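Local coordinates for protein signal recognition particle receptor FtsY (Sulfolobus acidocaldarius, PDB 5L3W) that serves as a signal recognition particle receptor, an SRP54-type protein whose NG domain pairs a helical bundle with a P-loop NTPase fold, at residues F22-T27 with V70-E75; T83-I88 with W299-I304; T142-S147 with L165-I170. All coordinates share one frame; numbering follows the deposited sequence.

Contact 1 (F22-T27 with V70-E75); sequences FLKYKT and VSRREE. With SO4 (sulfate ion), chain C.
Tyr-25 crosses from its loop onto the turn that leads into helix 73-93. From CB, the first torsion sets CG anti to the carbonyl carbon (chi1 -84°), and the ring then lies against Ser-71. Ring atoms CG and CD1 meet Ser-71 CB, which sits over the ring centre in a CH-pi contact, 3.8 Å from the centroid and 6° off the normal. CD2 faces the backbone of Val-70, while CE1 and CZ pass Ser-71 OG. At the end, Tyr-25 OH donates to Glu-75 OE2 over 2.6 Å, on the syn side of a carboxylate turned 39° from the ring plane.

The other oxygen, Glu-75 OE1, accepts from Ser-71 N at 2.8 Å and from Ser-71 OG at 2.7 Å, so three bonds hold the carboxylate. One residue along the chain, Lys-26 and Val-70 form an antiparallel hydrogen-bonded pair, with Lys-26 N to Val-70 O at 2.8 Å and Val-70 N to Lys-26 O at 2.9 Å. Thr-27 N and OG1 bind a sulfate, probably from the crystallisation liquor.

This two-stranded ribbon of the helical bundle domain lies at the surface. Glu-75 OE2 also lies over one face of the Arg-72 guanidinium, a charge-only salt bridge to which no N-H points. Together with the three donors it would probably favour an ionised carboxylate and partly offset the like-charge approach of Lys-24 NZ to Arg-72 NH1, 4.0 Å apart.

Contact 2 (T83-I88 with W299-I304); sequences TLKKSI and WFVERI
Ile-88 reaches from helix 73-93 to helix 297-304 with two separate branches. Its CD1 touches Val-301 CG2 at 3.7 Å and also lies against Phe-300 CB at 3.9 Å, whereas its CG2 meets Phe-300 CD2 at 3.8 Å, approaching the ring obliquely. Chi1 of -67° sets CG1 anti to the carbonyl carbon and CG2 anti to the backbone N, and this directs the two branches to consecutive residues of the other helix. Val-301 answers with a single methyl, CG2; besides Ile-88 it meets the aliphatic part of Lys-85 at CG, 4.2 Å away, and more distantly Leu-84 CB, at 4.5 Å.

The segment axes approach to 10.1 Å at 118° between their N-to-C directions. No hydrogen bond joins the two segments, and the contact between them is apolar side-chain packing; a long, weak ion pair from Lys-85 NZ to Asp-298 OD1 lies just beyond.

In the next shell, Leu-270 of helix 267-275 touches Ile-88, Phe-300 and Ile-304. Trp-299 CD1 lies over the centre of the Phe-300 ring, 3.7 Å above its plane, and Met-283 of strand 280-284 packs on both aromatics. The guanidinium of Arg-303 in turn lies on Trp-299, with Trp-299 CZ2 over its centre, while Arg-303 NH1 bonds to the backbone oxygens of Asp-261 and Asp-263. On the bundle side, Ile-57 of helix 51-66 supports Leu-84, and Ser-87 OG is hydrogen-bonded to Asp-60 OD2.

The C-terminal helix of the GTPase domain is thus fitted against a long helix that begins in the helical bundle. Being apolar, the contact rests on shape and exclusion of water, and such a surface could tolerate the small N/G rearrangements known in SRP-type GTPases.

Contact 3 (T142-S147 with L165-I170); sequences TIIAAS and LEVQLI
Ile-144 turns both its N-H and its C=O to the neighbouring parallel strand: its N donates to Gln-168 O at 3.0 Å and its O accepts from Ile-170 N at 2.8 Å. The ladder continues with Ala-146 N to Ile-170 O at 2.9 Å, where an N-H...O angle of 178° marks a nearly straight bond.

The close-packed face carries Ile-144 and Leu-169. With CG of Leu-169 anti to the backbone N (chi1 172°) and chi2 of 76°, its CD1 is brought to 4.0 Å from both Ile-144 CB and Ala-146 CB, while Leu-158 of helix 152-164 packs on Leu-169 and Ala-146. Near the start, Val-167 CG1 presses on Thr-142 O at 3.2 Å, and its CG2 faces Thr-142 OG1, a buried hydroxyl with no partner in the model.

On the opposite face, helix 178-191 packs on Ala-145 and Ile-170. Ile-143 CG2 lies alongside Gln-168 CB at 3.6 Å, but only the end of this exposed glutamine is loose, leading away.

Two strands joined through helix 152-164 form a beta-alpha-beta unit at an edge of the P-loop NTPase sheet. The backbone hydrogen bonds fix the register, and apolar side chains pack the face under helix 152-164, at the cost of one buried hydroxyl.

Contacts 1 and 2 share helix 73-93: contact 1 holds its first turn at the surface of the helical bundle, and contact 2 holds a later turn against the end of the GTPase domain. Their centres are about 24 Å apart, with nearest atoms about 9 Å apart. Contact 3 is nested within the loop that contact 2 closes, yet lies across the chain's centre from it, about 36 Å between centres; from contact 1 it is about 57 Å, again between centres. Neither GTPase-side contact is at the ligand itself: the side chains of Phe-300 and Ile-144 are about 12 and 11 Å from GDP.

Contact 1 (F22-T27 with V70-E75)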
loop_
_atom_site.group_PDB
_atom_site.type_symbol
_atom_site.label_atom_id
_atom_site.label_comp_id
_atom_site.label_asym_id
_atom_site.label_seq_id
_atom_site.Cartn_x
_atom_site.Cartn_y
_atom_site.Cartn_z
ATOM N N PHE A 22 0.741 3.765 43.048
ATOM C CA PHE A 22 1.536 2.730 42.396
ATOM C C PHE A 22 1.274 1.334 42.948
ATOM O O PHE A 22 1.636 0.355 42.286
ATOM C CB PHE A 22 3.028 3.056 42.521
ATOM C CG PHE A 22 3.466 3.273 43.933
ATOM C CD1 PHE A 22 3.314 4.518 44.543
ATOM C CD2 PHE A 22 4.001 2.230 44.666
ATOM C CE1 PHE A 22 3.688 4.713 45.854
ATOM C CE2 PHE A 22 4.384 2.407 45.977
ATOM C CZ PHE A 22 4.226 3.656 46.577
ATOM N N LEU A 23 0.655 1.211 44.132
ATOM C CA LEU A 23 0.470 -0.109 44.734
ATOM C C LEU A 23 -0.554 -0.952 43.996
ATOM O O LEU A 23 -0.521 -2.184 44.102
ATOM C CB LEU A 23 0.046 0.011 46.194
ATOM C CG LEU A 23 1.168 0.316 47.180
ATOM C CD1 LEU A 23 0.590 0.436 48.575
ATOM C CD2 LEU A 23 2.239 -0.764 47.117
ATOM N N LYS A 24 -1.465 -0.326 43.258
ATOM C CA LYS A 24 -2.434 -1.100 42.509
ATOM C C LYS A 24 -1.869 -1.647 41.198
ATOM O O LYS A 24 -2.526 -2.471 40.557
ATOM C CB LYS A 24 -3.680 -0.247 42.278
ATOM C CG LYS A 24 -3.450 0.993 41.454
ATOM C CD LYS A 24 -4.760 1.766 41.261
ATOM C CE LYS A 24 -4.568 2.897 40.259
ATOM N NZ LYS A 24 -5.853 3.492 39.867
ATOM N N TYR A 25 -0.648 -1.258 40.823
ATOM C CA TYR A 25 -0.037 -1.641 39.554
ATOM C C TYR A 25 0.594 -3.020 39.706
ATOM O O TYR A 25 1.527 -3.212 40.495
ATOM C CB TYR A 25 0.963 -0.573 39.104
ATOM C CG TYR A 25 0.236 0.536 38.371
ATOM C CD1 TYR A 25 -0.421 1.533 39.063
ATOM C CD2 TYR A 25 0.119 0.521 36.991
ATOM C CE1 TYR A 25 -1.149 2.512 38.403
ATOM C CE2 TYR A 25 -0.604 1.488 36.326
ATOM C CZ TYR A 25 -1.240 2.480 37.035
ATOM O OH TYR A 25 -1.974 3.445 36.373
ATOM N N LYS A 26 0.056 -4.003 38.981
ATOM C CA LYS A 26 0.576 -5.362 39.028
ATOM C C LYS A 26 1.367 -5.628 37.760
ATOM O O LYS A 26 1.008 -5.141 36.683
ATOM C CB LYS A 26 -0.557 -6.371 39.199
ATOM C CG LYS A 26 -1.494 -6.023 40.367
ATOM C CD LYS A 26 -0.893 -6.500 41.688
ATOM C CE LYS A 26 -0.735 -5.389 42.716
ATOM N NZ LYS A 26 -2.050 -4.898 43.202
ATOM N N THR A 27 2.481 -6.348 37.907
ATOM C CA THR A 27 3.302 -6.745 36.769
ATOM C C THR A 27 2.651 -7.928 36.059
ATOM O O THR A 27 2.107 -8.828 36.702
ATOM C CB THR A 27 4.717 -7.111 37.228
ATOM O OG1 THR A 27 5.207 -6.096 38.106
ATOM C CG2 THR A 27 5.698 -7.204 36.023
ATOM N N VAL A 70 0.161 -2.919 35.097
ATOM C CA VAL A 70 -1.169 -2.420 34.790
ATOM C C VAL A 70 -2.000 -2.473 36.056
ATOM O O VAL A 70 -1.688 -3.192 37.010
ATOM C CB VAL A 70 -1.857 -3.220 33.662
ATOM C CG1 VAL A 70 -1.078 -3.073 32.341
ATOM C CG2 VAL A 70 -1.981 -4.693 34.062
ATOM N N SER A 71 -3.085 -1.703 36.055
ATOM C CA SER A 71 -3.968 -1.644 37.208
ATOM C C SER A 71 -5.434 -1.773 36.840
ATOM O O SER A 71 -6.280 -1.674 37.729
ATOM C CB SER A 71 -3.766 -0.325 37.962
ATOM O OG SER A 71 -4.217 0.756 37.170
ATOM N N ARG A 72 -5.760 -1.944 35.559
ATOM C CA ARG A 72 -7.145 -2.010 35.116
ATOM C C ARG A 72 -7.155 -2.442 33.654
ATOM O O ARG A 72 -6.147 -2.346 32.960
ATOM C CB ARG A 72 -7.876 -0.668 35.303
ATOM C CG ARG A 72 -7.347 0.454 34.379
ATOM C CD ARG A 72 -8.179 1.730 34.551
ATOM N NE ARG A 72 -7.525 2.883 33.957
ATOM C CZ ARG A 72 -6.707 3.695 34.628
ATOM N NH1 ARG A 72 -6.445 3.454 35.906
ATOM N NH2 ARG A 72 -6.145 4.743 34.030
ATOM N N ARG A 73 -8.317 -2.914 33.198
ATOM C CA ARG A 73 -8.402 -3.553 31.886
ATOM C C ARG A 73 -8.077 -2.588 30.761
ATOM O O ARG A 73 -7.581 -3.015 29.713
ATOM C CB ARG A 73 -9.799 -4.148 31.675
ATOM C CG ARG A 73 -10.878 -3.113 31.441
ATOM C CD ARG A 73 -12.211 -3.770 31.157
ATOM N NE ARG A 73 -12.461 -4.799 32.157
ATOM C CZ ARG A 73 -13.132 -4.604 33.288
ATOM N NH1 ARG A 73 -13.658 -3.417 33.570
ATOM N NH2 ARG A 73 -13.277 -5.609 34.137
ATOM N N GLU A 74 -8.349 -1.291 30.963
ATOM C CA GLU A 74 -8.120 -0.286 29.930
ATOM C C GLU A 74 -6.644 -0.099 29.657
ATOM O O GLU A 74 -6.255 0.111 28.505
ATOM C CB GLU A 74 -8.759 1.048 30.329
ATOM C CG GLU A 74 -10.320 1.007 30.371
ATOM C CD GLU A 74 -10.912 0.756 31.767
ATOM O OE1 GLU A 74 -10.225 0.206 32.657
ATOM O OE2 GLU A 74 -12.089 1.125 31.977
ATOM N N GLU A 75 -5.810 -0.201 30.694
ATOM C CA GLU A 75 -4.370 -0.134 30.494
ATOM C C GLU A 75 -3.849 -1.337 29.722
ATOM O O GLU A 75 -2.912 -1.199 28.938
ATOM C CB GLU A 75 -3.659 0.001 31.841
ATOM C CG GLU A 75 -3.789 1.433 32.359
ATOM C CD GLU A 75 -3.491 1.607 33.840
ATOM O OE1 GLU A 75 -3.419 0.603 34.586
ATOM O OE2 GLU A 75 -3.343 2.778 34.252
HETATM S S SO4 C . 3.935 -6.513 41.572
HETATM O O1 SO4 C . 5.227 -6.478 40.894
HETATM O O2 SO4 C . 3.502 -5.137 41.808
HETATM O O3 SO4 C . 4.064 -7.198 42.860
HETATM O O4 SO4 C . 2.959 -7.229 40.762
#

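Contact 2 (T83-I88 with W299-I304)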
loop_
_atom_site.group_PDB
_atom_site.type_symbol
_atom_site.label_atom_id
_atom_site.label_comp_id
_atom_site.label_asym_id
_atom_site.label_seq_id
_atom_site.Cartn_x
_atom_site.Cartn_y
_atom_site.Cartn_z
ATOM N N THR A 83 0.307 -2.459 20.346
ATOM C CA THR A 83 1.140 -3.531 19.816
ATOM C C THR A 83 0.578 -4.051 18.506
ATOM O O THR A 83 1.332 -4.305 17.559
ATOM C CB THR A 83 1.245 -4.657 20.841
ATOM O OG1 THR A 83 1.593 -4.083 22.107
ATOM C CG2 THR A 83 2.303 -5.667 20.418
ATOM N N LEU A 84 -0.744 -4.204 18.438
ATOM C CA LEU A 84 -1.400 -4.622 17.203
ATOM C C LEU A 84 -1.074 -3.659 16.069
ATOM O O LEU A 84 -0.636 -4.078 14.991
ATOM C CB LEU A 84 -2.915 -4.715 17.420
ATOM C CG LEU A 84 -3.526 -5.867 18.241
ATOM C CD1 LEU A 84 -5.053 -5.688 18.435
ATOM C CD2 LEU A 84 -3.242 -7.230 17.620
ATOM N N LYS A 85 -1.243 -2.357 16.315
ATOM C CA LYS A 85 -0.986 -1.349 15.290
ATOM C C LYS A 85 0.467 -1.356 14.844
ATOM O O LYS A 85 0.764 -1.032 13.689
ATOM C CB LYS A 85 -1.373 0.044 15.804
ATOM C CG LYS A 85 -2.848 0.168 16.209
ATOM C CD LYS A 85 -3.430 1.537 15.915
ATOM C CE LYS A 85 -2.565 2.669 16.463
ATOM N NZ LYS A 85 -3.047 4.010 15.979
ATOM N N LYS A 86 1.382 -1.719 15.742
ATOM C CA LYS A 86 2.797 -1.771 15.399
ATOM C C LYS A 86 3.138 -3.010 14.582
ATOM O O LYS A 86 3.920 -2.922 13.627
ATOM C CB LYS A 86 3.636 -1.738 16.670
ATOM C CG LYS A 86 5.134 -1.744 16.465
ATOM C CD LYS A 86 5.842 -1.834 17.821
ATOM C CE LYS A 86 7.335 -1.563 17.717
ATOM N NZ LYS A 86 7.628 -0.101 17.620
ATOM N N SER A 87 2.589 -4.172 14.961
ATOM C CA SER A 87 2.777 -5.395 14.175
ATOM C C SER A 87 2.181 -5.244 12.779
ATOM O O SER A 87 2.814 -5.604 11.784
ATOM C CB SER A 87 2.125 -6.593 14.871
ATOM O OG SER A 87 2.652 -6.857 16.147
ATOM N N ILE A 88 0.949 -4.724 12.694
ATOM C CA ILE A 88 0.300 -4.514 11.403
ATOM C C ILE A 88 1.120 -3.564 10.534
ATOM O O ILE A 88 1.236 -3.759 9.320
ATOM C CB ILE A 88 -1.141 -4.010 11.615
ATOM C CG1 ILE A 88 -1.975 -5.123 12.256
ATOM C CG2 ILE A 88 -1.797 -3.601 10.280
ATOM C CD1 ILE A 88 -3.343 -4.672 12.727
ATOM N N TRP A 299 -7.422 0.729 9.924
ATOM C CA TRP A 299 -8.266 -0.041 9.016
ATOM C C TRP A 299 -8.349 -1.512 9.422
ATOM O O TRP A 299 -9.441 -2.073 9.519
ATOM C CB TRP A 299 -7.724 0.077 7.586
ATOM C CG TRP A 299 -8.417 -0.837 6.602
ATOM C CD1 TRP A 299 -8.164 -2.173 6.380
ATOM C CD2 TRP A 299 -9.479 -0.479 5.715
ATOM N NE1 TRP A 299 -9.006 -2.654 5.407
ATOM C CE2 TRP A 299 -9.818 -1.634 4.979
ATOM C CE3 TRP A 299 -10.167 0.712 5.462
ATOM C CZ2 TRP A 299 -10.819 -1.634 4.014
ATOM C CZ3 TRP A 299 -11.163 0.714 4.496
ATOM C CH2 TRP A 299 -11.479 -0.452 3.785
ATOM N N PHE A 300 -7.196 -2.160 9.638
ATOM C CA PHE A 300 -7.192 -3.588 9.929
ATOM C C PHE A 300 -7.673 -3.896 11.344
ATOM O O PHE A 300 -8.321 -4.925 11.563
ATOM C CB PHE A 300 -5.788 -4.170 9.695
ATOM C CG PHE A 300 -5.373 -4.142 8.257
ATOM C CD1 PHE A 300 -5.785 -5.140 7.387
ATOM C CD2 PHE A 300 -4.630 -3.084 7.754
ATOM C CE1 PHE A 300 -5.440 -5.099 6.028
ATOM C CE2 PHE A 300 -4.269 -3.032 6.417
ATOM C CZ PHE A 300 -4.679 -4.044 5.547
ATOM N N VAL A 301 -7.366 -3.036 12.313
ATOM C CA VAL A 301 -7.828 -3.273 13.678
ATOM C C VAL A 301 -9.347 -3.199 13.748
ATOM O O VAL A 301 -9.992 -4.014 14.416
ATOM C CB VAL A 301 -7.169 -2.282 14.661
ATOM C CG1 VAL A 301 -7.740 -2.467 16.068
ATOM C CG2 VAL A 301 -5.664 -2.479 14.666
ATOM N N GLU A 302 -9.944 -2.232 13.055
ATOM C CA GLU A 302 -11.398 -2.126 13.081
ATOM C C GLU A 302 -12.049 -3.307 12.366
ATOM O O GLU A 302 -13.015 -3.877 12.871
ATOM C CB GLU A 302 -11.836 -0.784 12.494
ATOM C CG GLU A 302 -11.609 0.368 13.484
ATOM C CD GLU A 302 -11.454 1.733 12.831
ATOM O OE1 GLU A 302 -11.683 1.847 11.608
ATOM O OE2 GLU A 302 -11.098 2.695 13.554
ATOM N N ARG A 303 -11.511 -3.733 11.220
ATOM C CA ARG A 303 -12.168 -4.829 10.507
ATOM C C ARG A 303 -11.999 -6.162 11.234
ATOM O O ARG A 303 -12.952 -6.938 11.337
ATOM C CB ARG A 303 -11.651 -4.926 9.072
ATOM C CG ARG A 303 -12.034 -3.727 8.243
ATOM C CD ARG A 303 -12.256 -4.057 6.793
ATOM N NE ARG A 303 -13.077 -3.011 6.193
ATOM C CZ ARG A 303 -13.651 -3.091 4.999
ATOM N NH1 ARG A 303 -13.498 -4.175 4.249
ATOM N NH2 ARG A 303 -14.383 -2.084 4.557
ATOM N N ILE A 304 -10.807 -6.440 11.759
ATOM C CA ILE A 304 -10.558 -7.740 12.373
ATOM C C ILE A 304 -11.348 -7.895 13.663
ATOM O O ILE A 304 -11.932 -8.956 13.922
ATOM C CB ILE A 304 -9.052 -7.935 12.607
ATOM C CG1 ILE A 304 -8.323 -8.058 11.267
ATOM C CG2 ILE A 304 -8.800 -9.164 13.456
ATOM C CD1 ILE A 304 -6.839 -8.131 11.399
#

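Contact 3 (T142-S147 with L165-I170)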
loop_
_atom_site.group_PDB
_atom_site.type_symbol
_atom_site.label_atom_id
_atom_site.label_comp_id
_atom_site.label_asym_id
_atom_site.label_seq_id
_atom_site.Cartn_x
_atom_site.Cartn_y
_atom_site.Cartn_z
ATOM N N THR A 142 0.207 16.907 -12.817
ATOM C CA THR A 142 0.530 15.558 -13.253
ATOM C C THR A 142 0.151 15.365 -14.712
ATOM O O THR A 142 -0.800 15.973 -15.207
ATOM C CB THR A 142 -0.205 14.511 -12.410
ATOM O OG1 THR A 142 -1.577 14.903 -12.261
ATOM C CG2 THR A 142 0.417 14.396 -11.053
ATOM N N ILE A 143 0.889 14.491 -15.394
ATOM C CA ILE A 143 0.431 13.938 -16.658
ATOM C C ILE A 143 0.577 12.426 -16.616
ATOM O O ILE A 143 1.288 11.863 -15.779
ATOM C CB ILE A 143 1.176 14.502 -17.882
ATOM C CG1 ILE A 143 2.654 14.140 -17.831
ATOM C CG2 ILE A 143 0.940 16.009 -18.028
ATOM C CD1 ILE A 143 3.336 14.345 -19.167
ATOM N N ILE A 144 -0.119 11.775 -17.541
ATOM C CA ILE A 144 -0.117 10.326 -17.681
ATOM C C ILE A 144 0.497 9.973 -19.027
ATOM O O ILE A 144 0.169 10.591 -20.048
ATOM C CB ILE A 144 -1.545 9.754 -17.581
ATOM C CG1 ILE A 144 -2.252 10.297 -16.342
ATOM C CG2 ILE A 144 -1.509 8.235 -17.584
ATOM C CD1 ILE A 144 -3.734 9.925 -16.266
ATOM N N ALA A 145 1.373 8.978 -19.034
ATOM C CA ALA A 145 1.893 8.416 -20.274
ATOM C C ALA A 145 1.277 7.042 -20.474
ATOM O O ALA A 145 1.483 6.140 -19.656
ATOM C CB ALA A 145 3.418 8.317 -20.243
ATOM N N ALA A 146 0.515 6.877 -21.543
ATOM C CA ALA A 146 -0.158 5.601 -21.793
ATOM C C ALA A 146 0.798 4.698 -22.566
ATOM O O ALA A 146 0.857 4.737 -23.789
ATOM C CB ALA A 146 -1.460 5.829 -22.553
ATOM N N SER A 147 1.565 3.873 -21.854
ATOM C CA SER A 147 2.573 3.044 -22.505
ATOM C C SER A 147 2.152 1.589 -22.651
ATOM O O SER A 147 2.968 0.763 -23.085
ATOM C CB SER A 147 3.901 3.125 -21.763
ATOM O OG SER A 147 4.411 4.436 -21.817
ATOM N N LEU A 165 -10.460 14.101 -14.743
ATOM C CA LEU A 165 -9.530 14.681 -13.784
ATOM C C LEU A 165 -8.844 15.936 -14.306
ATOM O O LEU A 165 -8.084 16.562 -13.560
ATOM C CB LEU A 165 -8.482 13.637 -13.371
ATOM C CG LEU A 165 -9.002 12.519 -12.457
ATOM C CD1 LEU A 165 -8.231 11.239 -12.693
ATOM C CD2 LEU A 165 -8.908 12.919 -10.995
ATOM N N GLU A 166 -9.101 16.321 -15.557
ATOM C CA GLU A 166 -8.534 17.531 -16.153
ATOM C C GLU A 166 -7.007 17.486 -16.113
ATOM O O GLU A 166 -6.342 18.336 -15.517
ATOM C CB GLU A 166 -9.068 18.792 -15.463
ATOM C CG GLU A 166 -10.561 19.006 -15.606
ATOM C CD GLU A 166 -11.043 20.220 -14.838
ATOM O OE1 GLU A 166 -10.728 20.318 -13.631
ATOM O OE2 GLU A 166 -11.731 21.074 -15.443
ATOM N N VAL A 167 -6.465 16.468 -16.780
ATOM C CA VAL A 167 -5.037 16.178 -16.786
ATOM C C VAL A 167 -4.659 15.729 -18.192
ATOM O O VAL A 167 -5.482 15.164 -18.920
ATOM C CB VAL A 167 -4.686 15.111 -15.712
ATOM C CG1 VAL A 167 -3.411 14.367 -16.048
ATOM C CG2 VAL A 167 -4.560 15.758 -14.350
ATOM N N GLN A 168 -3.418 16.020 -18.590
ATOM C CA GLN A 168 -2.947 15.675 -19.923
ATOM C C GLN A 168 -2.569 14.202 -20.006
ATOM O O GLN A 168 -1.842 13.677 -19.154
ATOM C CB GLN A 168 -1.750 16.537 -20.312
ATOM C CG GLN A 168 -1.138 16.158 -21.661
ATOM C CD GLN A 168 -1.829 16.833 -22.837
ATOM O OE1 GLN A 168 -1.908 18.059 -22.899
ATOM N NE2 GLN A 168 -2.338 16.033 -23.772
ATOM N N LEU A 169 -3.054 13.546 -21.051
ATOM C CA LEU A 169 -2.702 12.176 -21.381
ATOM C C LEU A 169 -1.820 12.203 -22.622
ATOM O O LEU A 169 -2.250 12.675 -23.675
ATOM C CB LEU A 169 -3.960 11.350 -21.637
ATOM C CG LEU A 169 -3.791 9.930 -22.171
ATOM C CD1 LEU A 169 -3.341 9.021 -21.058
ATOM C CD2 LEU A 169 -5.090 9.422 -22.806
ATOM N N ILE A 170 -0.593 11.713 -22.498
ATOM C CA ILE A 170 0.269 11.510 -23.656
ATOM C C ILE A 170 0.082 10.084 -24.152
ATOM O O ILE A 170 0.149 9.124 -23.379
ATOM C CB ILE A 170 1.740 11.791 -23.314
ATOM C CG1 ILE A 170 1.924 13.251 -22.886
ATOM C CG2 ILE A 170 2.628 11.482 -24.513
ATOM C CD1 ILE A 170 1.556 14.276 -23.967
#